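PDB 7K4O: carboxylic ester hydrolase from Aspergillus niger, which probably hydrolyses the ester bonds of tannins, as a serine esterase of the tannase and feruloyl esterase family. Local coordinates for residues 153-156 with 157-160; 191-194 with 195-198; 222-225 with 226-230; 329-332 with 333-336; 250-253 with 254-257. All coordinates share one frame; numbering follows the deposited sequence.

Interaction 1 (153-156 with 157-160); sequences KAHR and ELSL
Arg156 and Leu160, one helical turn apart, meet through the flat of a guanidinium and the tip of a leucine. The arginine starts with CG anti to its backbone N and then kinks at chi2 (54°), a bend that swings the chain toward Leu160. Leu160 CD1 therefore sits 3.6 Å above the guanidinium plane, offset toward its rim, and 3.7 Å from Arg156 NE. Arginine suits this place because its flat end accepts apolar neighbours over a face while its N-H groups point outward in the plane, NH1 making a long, weak ion pair with Glu202; the same side chain makes a cation-pi contact with Phe199.

Glu157 reaches back to Lys153 in an extended shape, with OE2 3.3 Å from Lys153 CG. The touch is to the aliphatic part of the lysine: NZ stays 4.9 Å from OE2 and pairs instead with Glu145. The buried carboxylate is satisfied by Tyr64 through OE1 and by His66 through OE2, both on strand 50-66. His155 and Leu158 run side by side, with ND1 4.0 Å from CD2, while His155 NE2 is hydrogen-bonded to Glu191.

Regular i to i+4 backbone bonds hold the turn, among them Leu158 N to Ala154 O at 2.9 Å and Leu160 N to Arg156 O at 3.0 Å. This piece of helix 144-169 packs against strand 89-93 and helix 187-196: Leu158 and Ser159 lean on Trp90 of the strand, Ser159 OG bonds to Glu202, and His155 and Arg156 press on Gln195 of the helix.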
loop_
_atom_site.group_PDB
_atom_site.type_symbol
_atom_site.label_atom_id
_atom_site.label_comp_id
_atom_site.label_asym_id
_atom_site.label_seq_id
_atom_site.Cartn_x
_atom_site.Cartn_y
_atom_site.Cartn_z
ATOM N N LYS A 153 -7.618 -8.005 13.230
ATOM C CA LYS A 153 -7.485 -8.407 14.644
ATOM C C LYS A 153 -6.014 -8.645 14.979
ATOM O O LYS A 153 -5.596 -8.378 16.147
ATOM C CB LYS A 153 -8.350 -9.640 14.947
ATOM C CG LYS A 153 -8.425 -10.010 16.405
ATOM C CD LYS A 153 -9.622 -10.960 16.725
ATOM C CE LYS A 153 -9.469 -12.321 16.066
ATOM N NZ LYS A 153 -10.486 -13.276 16.570
ATOM N N ALA A 154 -5.229 -9.226 14.092
ATOM C CA ALA A 154 -3.812 -9.556 14.373
ATOM C C ALA A 154 -3.015 -8.271 14.688
ATOM O O ALA A 154 -2.180 -8.269 15.632
ATOM C CB ALA A 154 -3.170 -10.270 13.189
ATOM N N HIS A 155 -3.272 -7.204 13.967
ATOM C CA HIS A 155 -2.516 -5.947 14.220
ATOM C C HIS A 155 -2.936 -5.291 15.538
ATOM O O HIS A 155 -2.075 -4.737 16.261
ATOM C CB HIS A 155 -2.652 -4.984 13.065
ATOM C CG HIS A 155 -1.612 -5.191 12.036
ATOM N ND1 HIS A 155 -0.251 -4.924 12.304
ATOM C CD2 HIS A 155 -1.689 -5.718 10.797
ATOM C CE1 HIS A 155 0.439 -5.271 11.236
ATOM N NE2 HIS A 155 -0.408 -5.731 10.283
ATOM N N ARG A 156 -4.196 -5.392 15.898
ATOM C CA ARG A 156 -4.665 -4.907 17.215
ATOM C C ARG A 156 -3.910 -5.636 18.331
ATOM O O ARG A 156 -3.424 -4.978 19.289
ATOM C CB ARG A 156 -6.174 -5.101 17.294
ATOM C CG ARG A 156 -6.792 -4.703 18.610
ATOM C CD ARG A 156 -6.442 -3.319 18.971
ATOM N NE ARG A 156 -7.295 -2.910 20.104
ATOM C CZ ARG A 156 -7.117 -1.757 20.757
ATOM N NH1 ARG A 156 -6.211 -0.877 20.365
ATOM N NH2 ARG A 156 -7.908 -1.460 21.762
ATOM N N GLU A 157 -3.840 -6.976 18.242
ATOM C CA GLU A 157 -3.176 -7.811 19.263
ATOM C C GLU A 157 -1.673 -7.483 19.316
ATOM O O GLU A 157 -1.121 -7.381 20.428
ATOM C CB GLU A 157 -3.454 -9.270 18.963
ATOM C CG GLU A 157 -4.901 -9.673 19.215
ATOM C CD GLU A 157 -5.360 -11.017 18.652
ATOM O OE1 GLU A 157 -4.523 -11.752 18.064
ATOM O OE2 GLU A 157 -6.569 -11.322 18.834
ATOM N N LEU A 158 -1.039 -7.386 18.154
ATOM C CA LEU A 158 0.399 -7.051 18.071
ATOM C C LEU A 158 0.652 -5.727 18.804
ATOM O O LEU A 158 1.614 -5.644 19.593
ATOM C CB LEU A 158 0.875 -7.008 16.624
ATOM C CG LEU A 158 2.268 -6.384 16.360
ATOM C CD1 LEU A 158 3.374 -7.073 17.134
ATOM C CD2 LEU A 158 2.534 -6.321 14.876
ATOM N N SER A 159 -0.124 -4.699 18.514
ATOM C CA SER A 159 0.121 -3.396 19.177
ATOM C C SER A 159 -0.102 -3.529 20.673
ATOM O O SER A 159 0.744 -3.007 21.470
ATOM C CB SER A 159 -0.728 -2.318 18.586
ATOM O OG SER A 159 -0.329 -2.058 17.260
ATOM N N LEU A 160 -1.197 -4.147 21.116
ATOM C CA LEU A 160 -1.471 -4.216 22.573
ATOM C C LEU A 160 -0.340 -4.968 23.264
ATOM O O LEU A 160 0.158 -4.503 24.292
ATOM C CB LEU A 160 -2.806 -4.891 22.817
ATOM C CG LEU A 160 -4.015 -4.043 22.459
ATOM C CD1 LEU A 160 -5.291 -4.887 22.441
ATOM C CD2 LEU A 160 -4.168 -2.917 23.462
#

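Interaction 2 (191-194 with 195-198); sequences EGWS and QVQR
Gln195 N points back to Gly192 O, 3.2 Å away, in a bent bond (139°) with the donor well above the carbonyl plane. That oxygen is shared: Val196 N also donates to Gly192 O, almost straight at 171°. Within the same turn Ser194 OG gives a 2.6 Å bond to Glu191 O. Val196 turns its CG1 branch to the six-membered ring of Trp193, touching CZ3 at 3.7 Å; a beta-branched residue keeps that methyl in a fixed direction beside the indole.

Gln197 N closes the next turn on Trp193 O at 3.0 Å. The Gln197 amide lies across the root of the indole, NE2 being 3.6 Å from Trp193 CB, and the amide and ring planes are 28° apart; the same NE2 bonds to Thr396 O. Arg198 turns an extended chain back toward Ser194. Its NH1 bonds Ser194 O at 2.9 Å, on a lone pair and in the guanidinium plane, so a long cationic side chain takes up a backbone carbonyl, while NH2 reaches Ser392 O.

The whole belongs to the beta-alpha-beta unit of strand 179-185, helix 187-196 and strand 205-209, consistent with the helix that follows the nucleophile elbow in alpha/beta-hydrolases.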
loop_
_atom_site.group_PDB
_atom_site.type_symbol
_atom_site.label_atom_id
_atom_site.label_comp_id
_atom_site.label_asym_id
_atom_site.label_seq_id
_atom_site.Cartn_x
_atom_site.Cartn_y
_atom_site.Cartn_z
ATOM N N GLU A 191 -3.419 -2.520 6.016
ATOM C CA GLU A 191 -3.319 -2.922 7.428
ATOM C C GLU A 191 -3.193 -1.696 8.322
ATOM O O GLU A 191 -3.839 -1.669 9.373
ATOM C CB GLU A 191 -2.183 -3.891 7.646
ATOM C CG GLU A 191 -2.414 -5.253 7.001
ATOM C CD GLU A 191 -1.175 -6.082 6.760
ATOM O OE1 GLU A 191 -0.126 -5.802 7.355
ATOM O OE2 GLU A 191 -1.267 -7.082 5.983
ATOM N N GLY A 192 -2.444 -0.677 7.895
ATOM C CA GLY A 192 -2.410 0.577 8.668
ATOM C C GLY A 192 -3.799 1.175 8.805
ATOM O O GLY A 192 -4.239 1.496 9.907
ATOM N N TRP A 193 -4.524 1.301 7.698
ATOM C CA TRP A 193 -5.895 1.885 7.743
ATOM C C TRP A 193 -6.833 1.010 8.574
ATOM O O TRP A 193 -7.750 1.553 9.198
ATOM C CB TRP A 193 -6.460 2.130 6.343
ATOM C CG TRP A 193 -5.938 3.369 5.700
ATOM C CD1 TRP A 193 -5.208 3.438 4.559
ATOM C CD2 TRP A 193 -6.022 4.713 6.206
ATOM N NE1 TRP A 193 -4.914 4.738 4.263
ATOM C CE2 TRP A 193 -5.394 5.545 5.263
ATOM C CE3 TRP A 193 -6.651 5.315 7.309
ATOM C CZ2 TRP A 193 -5.327 6.925 5.424
ATOM C CZ3 TRP A 193 -6.585 6.683 7.458
ATOM C CH2 TRP A 193 -5.908 7.476 6.536
ATOM N N SER A 194 -6.636 -0.304 8.621
ATOM C CA SER A 194 -7.529 -1.218 9.351
ATOM C C SER A 194 -7.555 -0.825 10.833
ATOM O O SER A 194 -8.592 -0.994 11.508
ATOM C CB SER A 194 -7.158 -2.666 9.175
ATOM O OG SER A 194 -6.003 -3.054 9.913
ATOM N N GLN A 195 -6.434 -0.343 11.359
ATOM C CA GLN A 195 -6.344 0.043 12.783
ATOM C C GLN A 195 -6.791 1.499 12.999
ATOM O O GLN A 195 -7.555 1.764 13.927
ATOM C CB GLN A 195 -4.920 -0.103 13.325
ATOM C CG GLN A 195 -4.348 -1.490 13.124
ATOM C CD GLN A 195 -5.180 -2.581 13.762
ATOM O OE1 GLN A 195 -5.308 -2.645 14.969
ATOM N NE2 GLN A 195 -5.825 -3.400 12.933
ATOM N N VAL A 196 -6.381 2.415 12.123
ATOM C CA VAL A 196 -6.763 3.848 12.224
ATOM C C VAL A 196 -8.292 3.992 12.173
ATOM O O VAL A 196 -8.839 4.807 12.861
ATOM C CB VAL A 196 -6.048 4.657 11.158
ATOM C CG1 VAL A 196 -6.577 6.080 11.076
ATOM C CG2 VAL A 196 -4.515 4.659 11.353
ATOM N N GLN A 197 -8.956 3.134 11.406
ATOM C CA GLN A 197 -10.427 3.157 11.258
ATOM C C GLN A 197 -11.188 2.635 12.474
ATOM O O GLN A 197 -12.374 2.898 12.535
ATOM C CB GLN A 197 -10.800 2.390 9.984
ATOM C CG GLN A 197 -10.478 3.161 8.739
ATOM C CD GLN A 197 -10.609 2.397 7.447
ATOM O OE1 GLN A 197 -11.182 1.298 7.391
ATOM N NE2 GLN A 197 -9.995 2.921 6.397
ATOM N N ARG A 198 -10.556 1.903 13.392
ATOM C CA ARG A 198 -11.213 1.225 14.503
ATOM C C ARG A 198 -10.707 1.648 15.881
ATOM O O ARG A 198 -11.529 1.601 16.802
ATOM C CB ARG A 198 -11.011 -0.284 14.349
ATOM C CG ARG A 198 -11.770 -0.883 13.165
ATOM C CD ARG A 198 -11.527 -2.359 12.986
ATOM N NE ARG A 198 -12.288 -2.962 11.909
ATOM C CZ ARG A 198 -11.927 -2.974 10.621
ATOM N NH1 ARG A 198 -10.841 -2.360 10.199
ATOM N NH2 ARG A 198 -12.698 -3.590 9.727
#

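Interaction 3 (222-225 with 226-230); sequences HLYS and NVVEK. With GDE (3,4,5-trihydroxybenzoic acid), chain J.
Tyr224 and Val228 lie one turn apart on helix 224-232, with His222, just before it in sequence, reaching the pocket for 3,4,5-trihydroxybenzoic acid. Backbone bonds set up the turn: Val227 N to Leu223 O at 3.1 Å, Val228 N to Tyr224 O at 2.8 Å, and Glu229 N to Ser225 O. One step earlier the pattern changes, for a water replaces the direct bond, donating to His222 O and accepting from Asn226 N at 2.8 Å. Asn226 spends its amide elsewhere, with OD1 on Asp350 N and ND2 on Asp348 O, and the short polar side chain suits a buried place between helix and loop.

Apolar contact is concentrated in a CH-pi interaction. With chi1 at 179°, the Tyr224 ring points away from its own N and swings to the side where Val228 follows a turn later. Val228 CG2 then comes over one face, 3.7 Å from the ring centroid and 25° off the normal. A tyrosine suits the place because its ring gives Val228 a face while its OH bonds to Thr308 O.

Ligand bonds form the third group. In this gallic acid molecule, of the kind tannin hydrolysis releases, two adjacent hydroxyls meet one imidazole nitrogen. OAD lies at the ring edge, in its plane, 2.7 Å from His222 NE2, and the neighbouring OAE accepts from the same NE2 at 3.2 Å.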
loop_
_atom_site.group_PDB
_atom_site.type_symbol
_atom_site.label_atom_id
_atom_site.label_comp_id
_atom_site.label_asym_id
_atom_site.label_seq_id
_atom_site.Cartn_x
_atom_site.Cartn_y
_atom_site.Cartn_z
ATOM N N HIS A 222 -8.377 -5.807 -11.002
ATOM C CA HIS A 222 -7.196 -6.491 -11.557
ATOM C C HIS A 222 -7.605 -7.360 -12.778
ATOM O O HIS A 222 -6.709 -7.705 -13.544
ATOM C CB HIS A 222 -6.494 -7.340 -10.527
ATOM C CG HIS A 222 -5.492 -6.597 -9.695
ATOM N ND1 HIS A 222 -4.344 -6.057 -10.268
ATOM C CD2 HIS A 222 -5.440 -6.338 -8.351
ATOM C CE1 HIS A 222 -3.594 -5.541 -9.293
ATOM N NE2 HIS A 222 -4.258 -5.684 -8.095
ATOM N N LEU A 223 -8.892 -7.681 -12.910
ATOM C CA LEU A 223 -9.402 -8.508 -14.052
ATOM C C LEU A 223 -9.862 -7.572 -15.153
ATOM O O LEU A 223 -10.183 -8.089 -16.214
ATOM C CB LEU A 223 -10.549 -9.415 -13.586
ATOM C CG LEU A 223 -10.182 -10.526 -12.626
ATOM C CD1 LEU A 223 -11.420 -11.364 -12.235
ATOM C CD2 LEU A 223 -9.119 -11.438 -13.168
ATOM N N TYR A 224 -9.949 -6.252 -14.928
ATOM C CA TYR A 224 -10.560 -5.335 -15.921
ATOM C C TYR A 224 -9.798 -5.388 -17.271
ATOM O O TYR A 224 -10.423 -5.604 -18.343
ATOM C CB TYR A 224 -10.632 -3.911 -15.413
ATOM C CG TYR A 224 -11.221 -2.945 -16.391
ATOM C CD1 TYR A 224 -12.403 -3.227 -17.061
ATOM C CD2 TYR A 224 -10.558 -1.777 -16.710
ATOM C CE1 TYR A 224 -12.906 -2.350 -18.007
ATOM C CE2 TYR A 224 -11.067 -0.889 -17.634
ATOM C CZ TYR A 224 -12.220 -1.197 -18.331
ATOM O OH TYR A 224 -12.730 -0.285 -19.245
ATOM N N SER A 225 -8.489 -5.194 -17.274
ATOM C CA SER A 225 -7.674 -5.259 -18.516
ATOM C C SER A 225 -7.929 -6.585 -19.270
ATOM O O SER A 225 -8.104 -6.547 -20.500
ATOM C CB SER A 225 -6.233 -5.101 -18.213
ATOM O OG SER A 225 -5.970 -3.777 -17.787
ATOM N N ASN A 226 -7.912 -7.708 -18.580
ATOM C CA ASN A 226 -8.219 -9.037 -19.164
ATOM C C ASN A 226 -9.585 -8.983 -19.865
ATOM O O ASN A 226 -9.707 -9.494 -21.028
ATOM C CB ASN A 226 -8.278 -10.136 -18.118
ATOM C CG ASN A 226 -6.974 -10.598 -17.519
ATOM O OD1 ASN A 226 -6.977 -11.094 -16.388
ATOM N ND2 ASN A 226 -5.874 -10.482 -18.244
ATOM N N VAL A 227 -10.598 -8.409 -19.227
ATOM C CA VAL A 227 -11.972 -8.439 -19.774
ATOM C C VAL A 227 -12.076 -7.450 -20.943
ATOM O O VAL A 227 -12.817 -7.728 -21.911
ATOM C CB VAL A 227 -13.004 -8.231 -18.665
ATOM C CG1 VAL A 227 -14.388 -8.055 -19.236
ATOM C CG2 VAL A 227 -12.947 -9.406 -17.680
ATOM N N VAL A 228 -11.325 -6.357 -20.909
ATOM C CA VAL A 228 -11.269 -5.418 -22.066
ATOM C C VAL A 228 -10.711 -6.184 -23.273
ATOM O O VAL A 228 -11.269 -6.047 -24.383
ATOM C CB VAL A 228 -10.404 -4.173 -21.790
ATOM C CG1 VAL A 228 -10.142 -3.398 -23.079
ATOM C CG2 VAL A 228 -11.058 -3.264 -20.755
ATOM N N GLU A 229 -9.624 -6.899 -23.085
ATOM C CA GLU A 229 -8.965 -7.648 -24.183
ATOM C C GLU A 229 -9.974 -8.672 -24.734
ATOM O O GLU A 229 -10.079 -8.814 -25.976
ATOM C CB GLU A 229 -7.705 -8.333 -23.698
ATOM C CG GLU A 229 -6.605 -7.353 -23.358
ATOM C CD GLU A 229 -5.408 -7.928 -22.634
ATOM O OE1 GLU A 229 -5.424 -9.107 -22.222
ATOM O OE2 GLU A 229 -4.424 -7.186 -22.530
ATOM N N LYS A 230 -10.663 -9.389 -23.865
ATOM C CA LYS A 230 -11.667 -10.402 -24.304
ATOM C C LYS A 230 -12.800 -9.705 -25.045
ATOM O O LYS A 230 -13.220 -10.199 -26.112
ATOM C CB LYS A 230 -12.332 -11.109 -23.125
ATOM C CG LYS A 230 -11.599 -12.288 -22.523
ATOM C CD LYS A 230 -12.306 -12.740 -21.247
ATOM C CE LYS A 230 -13.796 -12.977 -21.406
ATOM N NZ LYS A 230 -14.030 -14.250 -22.113
HETATM O OAA GDE J . 0.606 -5.858 -1.236
HETATM O OAB GDE J . 1.499 -5.598 -3.243
HETATM O OAC GDE J . -4.298 -6.956 -2.335
HETATM O OAD GDE J . -2.580 -4.744 -6.206
HETATM O OAE GDE J . -4.628 -5.873 -4.910
HETATM C CAF GDE J . -1.911 -6.350 -2.405
HETATM C CAG GDE J . -1.031 -5.220 -4.381
HETATM C CAH GDE J . 0.499 -5.754 -2.495
HETATM C CAI GDE J . -3.184 -6.389 -2.996
HETATM C CAJ GDE J . -2.308 -5.293 -4.995
HETATM C CAK GDE J . -0.866 -5.816 -3.141
HETATM C CAL GDE J . -3.350 -5.841 -4.297
HETATM O O HOH W 1 -6.468 -7.873 -16.185
#

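Interaction 4 (329-332 with 333-336); sequences AAFD and DAET
A type I beta turn runs from Asp332 to Glu335, directly after an inverse gamma turn centred on Phe331, in the loop between helix 300-310 and strand 337-339. The beta turn is closed by Glu335 N on Asp332 O, a 3.1 Å bond that is fairly straight at the hydrogen (160°) although the donor stands well above the carbonyl plane. A second, weak bond joins Ala334 N to Phe331 O, bent to 124°. A water accepts from Asp333 N at 2.9 Å and also donates weakly to Ala330 O, so it spans the joint between the two turns.

Ala334 packs its methyl against the foot of Phe331, CB to CB at 4.0 Å, and at the edge of the ring, near its plane. A small residue suits this spot, since the methyl must fit beside the phenyl group and against Ser225, Leu241 and Ile309 as well. The ring leads away from the turn and is received by Val245, Ala306, Ile309 and Ile310, an apolar setting in which phenylalanine is at home. Glu335 bends at chi2 (81°), which brings OE1 to 3.0 Å from a water that lies 2.8 Å from Phe331 O.

The chemistry centres on Asp333, second in the beta turn. Its OD2 is hydrogen-bonded to Tyr325 OH and its OD1 to His222 ND1. A carboxylate held at both oxygens probably fixes the rotation of that imidazole, with its other nitrogen, NE2, directed at the trihydroxybenzoic acid; the turn thus appears to position a second-shell carboxylate behind a ligand-binding histidine.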
loop_
_atom_site.group_PDB
_atom_site.type_symbol
_atom_site.label_atom_id
_atom_site.label_comp_id
_atom_site.label_asym_id
_atom_site.label_seq_id
_atom_site.Cartn_x
_atom_site.Cartn_y
_atom_site.Cartn_z
ATOM N N ALA A 329 1.449 4.655 -15.948
ATOM C CA ALA A 329 1.563 3.353 -15.256
ATOM C C ALA A 329 1.708 2.230 -16.281
ATOM O O ALA A 329 0.974 2.261 -17.310
ATOM C CB ALA A 329 0.373 3.119 -14.331
ATOM N N ALA A 330 2.577 1.271 -16.007
ATOM C CA ALA A 330 2.766 0.084 -16.855
ATOM C C ALA A 330 1.446 -0.684 -16.990
ATOM O O ALA A 330 0.621 -0.700 -16.062
ATOM C CB ALA A 330 3.842 -0.784 -16.323
ATOM N N PHE A 331 1.246 -1.334 -18.137
ATOM C CA PHE A 331 0.044 -2.161 -18.390
ATOM C C PHE A 331 0.268 -3.581 -17.878
ATOM O O PHE A 331 0.183 -4.568 -18.662
ATOM C CB PHE A 331 -0.285 -2.123 -19.893
ATOM C CG PHE A 331 -0.921 -0.854 -20.356
ATOM C CD1 PHE A 331 -0.151 0.227 -20.759
ATOM C CD2 PHE A 331 -2.291 -0.736 -20.424
ATOM C CE1 PHE A 331 -0.742 1.406 -21.167
ATOM C CE2 PHE A 331 -2.878 0.447 -20.836
ATOM C CZ PHE A 331 -2.109 1.513 -21.210
ATOM N N ASP A 332 0.468 -3.755 -16.562
ATOM C CA ASP A 332 0.752 -5.085 -15.981
ATOM C C ASP A 332 -0.491 -5.973 -16.031
ATOM O O ASP A 332 -0.344 -7.136 -16.373
ATOM C CB ASP A 332 1.264 -4.995 -14.535
ATOM C CG ASP A 332 2.739 -4.645 -14.424
ATOM O OD1 ASP A 332 3.151 -3.664 -15.060
ATOM O OD2 ASP A 332 3.466 -5.346 -13.677
ATOM N N ASP A 333 -1.654 -5.434 -15.659
ATOM C CA ASP A 333 -2.913 -6.207 -15.642
ATOM C C ASP A 333 -3.157 -6.737 -17.067
ATOM O O ASP A 333 -3.692 -7.862 -17.200
ATOM C CB ASP A 333 -4.099 -5.370 -15.202
ATOM C CG ASP A 333 -4.202 -5.230 -13.665
ATOM O OD1 ASP A 333 -3.367 -5.850 -12.935
ATOM O OD2 ASP A 333 -5.142 -4.534 -13.267
ATOM N N ALA A 334 -2.776 -5.941 -18.060
ATOM C CA ALA A 334 -3.069 -6.268 -19.486
ATOM C C ALA A 334 -2.117 -7.326 -20.039
ATOM O O ALA A 334 -2.336 -7.761 -21.223
ATOM C CB ALA A 334 -3.021 -5.017 -20.341
ATOM N N GLU A 335 -1.083 -7.712 -19.307
ATOM C CA GLU A 335 -0.033 -8.635 -19.801
ATOM C C GLU A 335 -0.690 -9.838 -20.491
ATOM O O GLU A 335 -1.619 -10.459 -19.942
ATOM C CB GLU A 335 0.878 -9.145 -18.686
ATOM C CG GLU A 335 2.119 -9.858 -19.225
ATOM C CD GLU A 335 3.252 -8.929 -19.678
ATOM O OE1 GLU A 335 3.107 -7.666 -19.597
ATOM O OE2 GLU A 335 4.290 -9.461 -20.097
ATOM N N THR A 336 -0.266 -10.096 -21.732
ATOM C CA THR A 336 -0.727 -11.272 -22.517
ATOM C C THR A 336 0.359 -12.340 -22.493
ATOM O O THR A 336 1.452 -12.084 -22.024
ATOM C CB THR A 336 -1.071 -10.814 -23.944
ATOM O OG1 THR A 336 0.054 -10.106 -24.488
ATOM C CG2 THR A 336 -2.286 -9.928 -23.929
HETATM O O HOH W 2 -1.663 -2.745 -14.491
HETATM O O HOH W 3 1.435 -5.552 -20.953
#

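Interaction 5 (250-253 with 254-257); sequences AACD and AMDG. With CA (calcium ion), chain K.
Asp253 and Asp256 reach one calcium ion through quite different torsions. In Asp253 CG is anti to the backbone N (chi1 177°), which places OD1 on the same side as its own carbonyl, and the ion takes both atoms, O and OD1, at 2.4 Å each. In Asp256 CG sits between the backbone N and the carbonyl carbon (chi1 52°), folding the carboxylate back over the turn. Its two oxygens bind the metal together, OD1 at 2.3 Å and OD2 at 2.4 Å. A water and the oxygens of Lys258, Asp260 and Val262 complete eight ligands.

The backbone changes pitch here. Helix 238-252 gives way to a 3-10 segment, closed by Met255 N on Cys252 O at 3.1 Å. A water bridges Ala250 O to Ala254 N where a direct helical bond would otherwise run, and another donates to both Cys252 O and Asp256 OD2. Met255 lays its extended thioether beside Cys252, CE meeting SG at 3.8 Å; the slim, flexible side chain suits a place next to the disulfide to Cys269.

Two aspartates so near one another would be expected to repel without the cation. Their charge presumably offset by calcium, and further held by the N-H groups of Trp261 and Ala264, they tie residues 253-256 to the calcium-binding loop that follows, so the ion is well placed to hold this turn together.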
loop_
_atom_site.group_PDB
_atom_site.type_symbol
_atom_site.label_atom_id
_atom_site.label_comp_id
_atom_site.label_asym_id
_atom_site.label_seq_id
_atom_site.Cartn_x
_atom_site.Cartn_y
_atom_site.Cartn_z
ATOM N N ALA A 250 6.995 10.671 -22.782
ATOM C CA ALA A 250 7.648 11.697 -23.649
ATOM C C ALA A 250 6.724 12.896 -23.822
ATOM O O ALA A 250 7.189 14.050 -23.716
ATOM C CB ALA A 250 8.046 11.082 -24.979
ATOM N N ALA A 251 5.428 12.661 -24.011
ATOM C CA ALA A 251 4.468 13.741 -24.319
ATOM C C ALA A 251 4.114 14.526 -23.053
ATOM O O ALA A 251 3.707 15.670 -23.186
ATOM C CB ALA A 251 3.231 13.182 -24.987
ATOM N N CYS A 252 4.207 13.940 -21.853
ATOM C CA CYS A 252 3.611 14.561 -20.634
ATOM C C CYS A 252 4.714 15.003 -19.669
ATOM O O CYS A 252 4.382 15.766 -18.748
ATOM C CB CYS A 252 2.654 13.575 -19.968
ATOM S SG CYS A 252 1.193 13.226 -20.988
ATOM N N ASP A 253 5.972 14.622 -19.916
ATOM C CA ASP A 253 7.130 15.019 -19.070
ATOM C C ASP A 253 7.104 16.512 -18.748
ATOM O O ASP A 253 7.195 16.882 -17.535
ATOM C CB ASP A 253 8.422 14.606 -19.724
ATOM C CG ASP A 253 9.659 15.027 -18.959
ATOM O OD1 ASP A 253 9.558 15.314 -17.728
ATOM O OD2 ASP A 253 10.738 15.029 -19.597
ATOM N N ALA A 254 6.981 17.354 -19.786
ATOM C CA ALA A 254 7.174 18.819 -19.685
ATOM C C ALA A 254 5.933 19.495 -19.111
ATOM O O ALA A 254 5.976 20.675 -18.800
ATOM C CB ALA A 254 7.534 19.385 -21.042
ATOM N N MET A 255 4.813 18.795 -18.959
ATOM C CA MET A 255 3.586 19.454 -18.435
ATOM C C MET A 255 3.740 19.881 -16.958
ATOM O O MET A 255 2.986 20.774 -16.506
ATOM C CB MET A 255 2.396 18.514 -18.565
ATOM C CG MET A 255 1.929 18.323 -20.005
ATOM S SD MET A 255 0.646 17.013 -20.008
ATOM C CE MET A 255 0.297 16.805 -21.766
ATOM N N ASP A 256 4.708 19.321 -16.249
ATOM C CA ASP A 256 5.006 19.715 -14.843
ATOM C C ASP A 256 6.028 20.873 -14.795
ATOM O O ASP A 256 6.363 21.321 -13.680
ATOM C CB ASP A 256 5.487 18.499 -14.054
ATOM C CG ASP A 256 6.624 17.712 -14.658
ATOM O OD1 ASP A 256 7.644 18.343 -15.072
ATOM O OD2 ASP A 256 6.516 16.474 -14.680
ATOM N N GLY A 257 6.493 21.373 -15.948
ATOM C CA GLY A 257 7.426 22.524 -16.024
ATOM C C GLY A 257 8.878 22.111 -15.896
ATOM O O GLY A 257 9.783 22.990 -15.908
HETATM CA CA CA K . 8.719 16.397 -15.732
HETATM O O HOH W 4 7.091 16.508 -22.571
HETATM O O HOH W 5 4.175 15.865 -15.971
HETATM O O HOH W 6 9.135 16.551 -13.184
#

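From the N terminus the order is interaction 1, interaction 2, interaction 3, interaction 5 and interaction 4. Each is a local contact within one continuous stretch, so they stand in series, none nesting in or crossing another; 329-336 makes a beta turn, and 250-257 passes from helix 238-252 into a calcium-binding loop. Space adds two pairings. Interactions 1 and 2 touch, setting helix 144-169 against helix 187-196 beside the central sheet. Interactions 3 and 4, with centres about 10 Å apart, join residues 222-230 to a loop far along the sequence on one side of the ligand pocket. Interaction 5 stands apart, about 10 Å from interaction 4 at the nearest atoms.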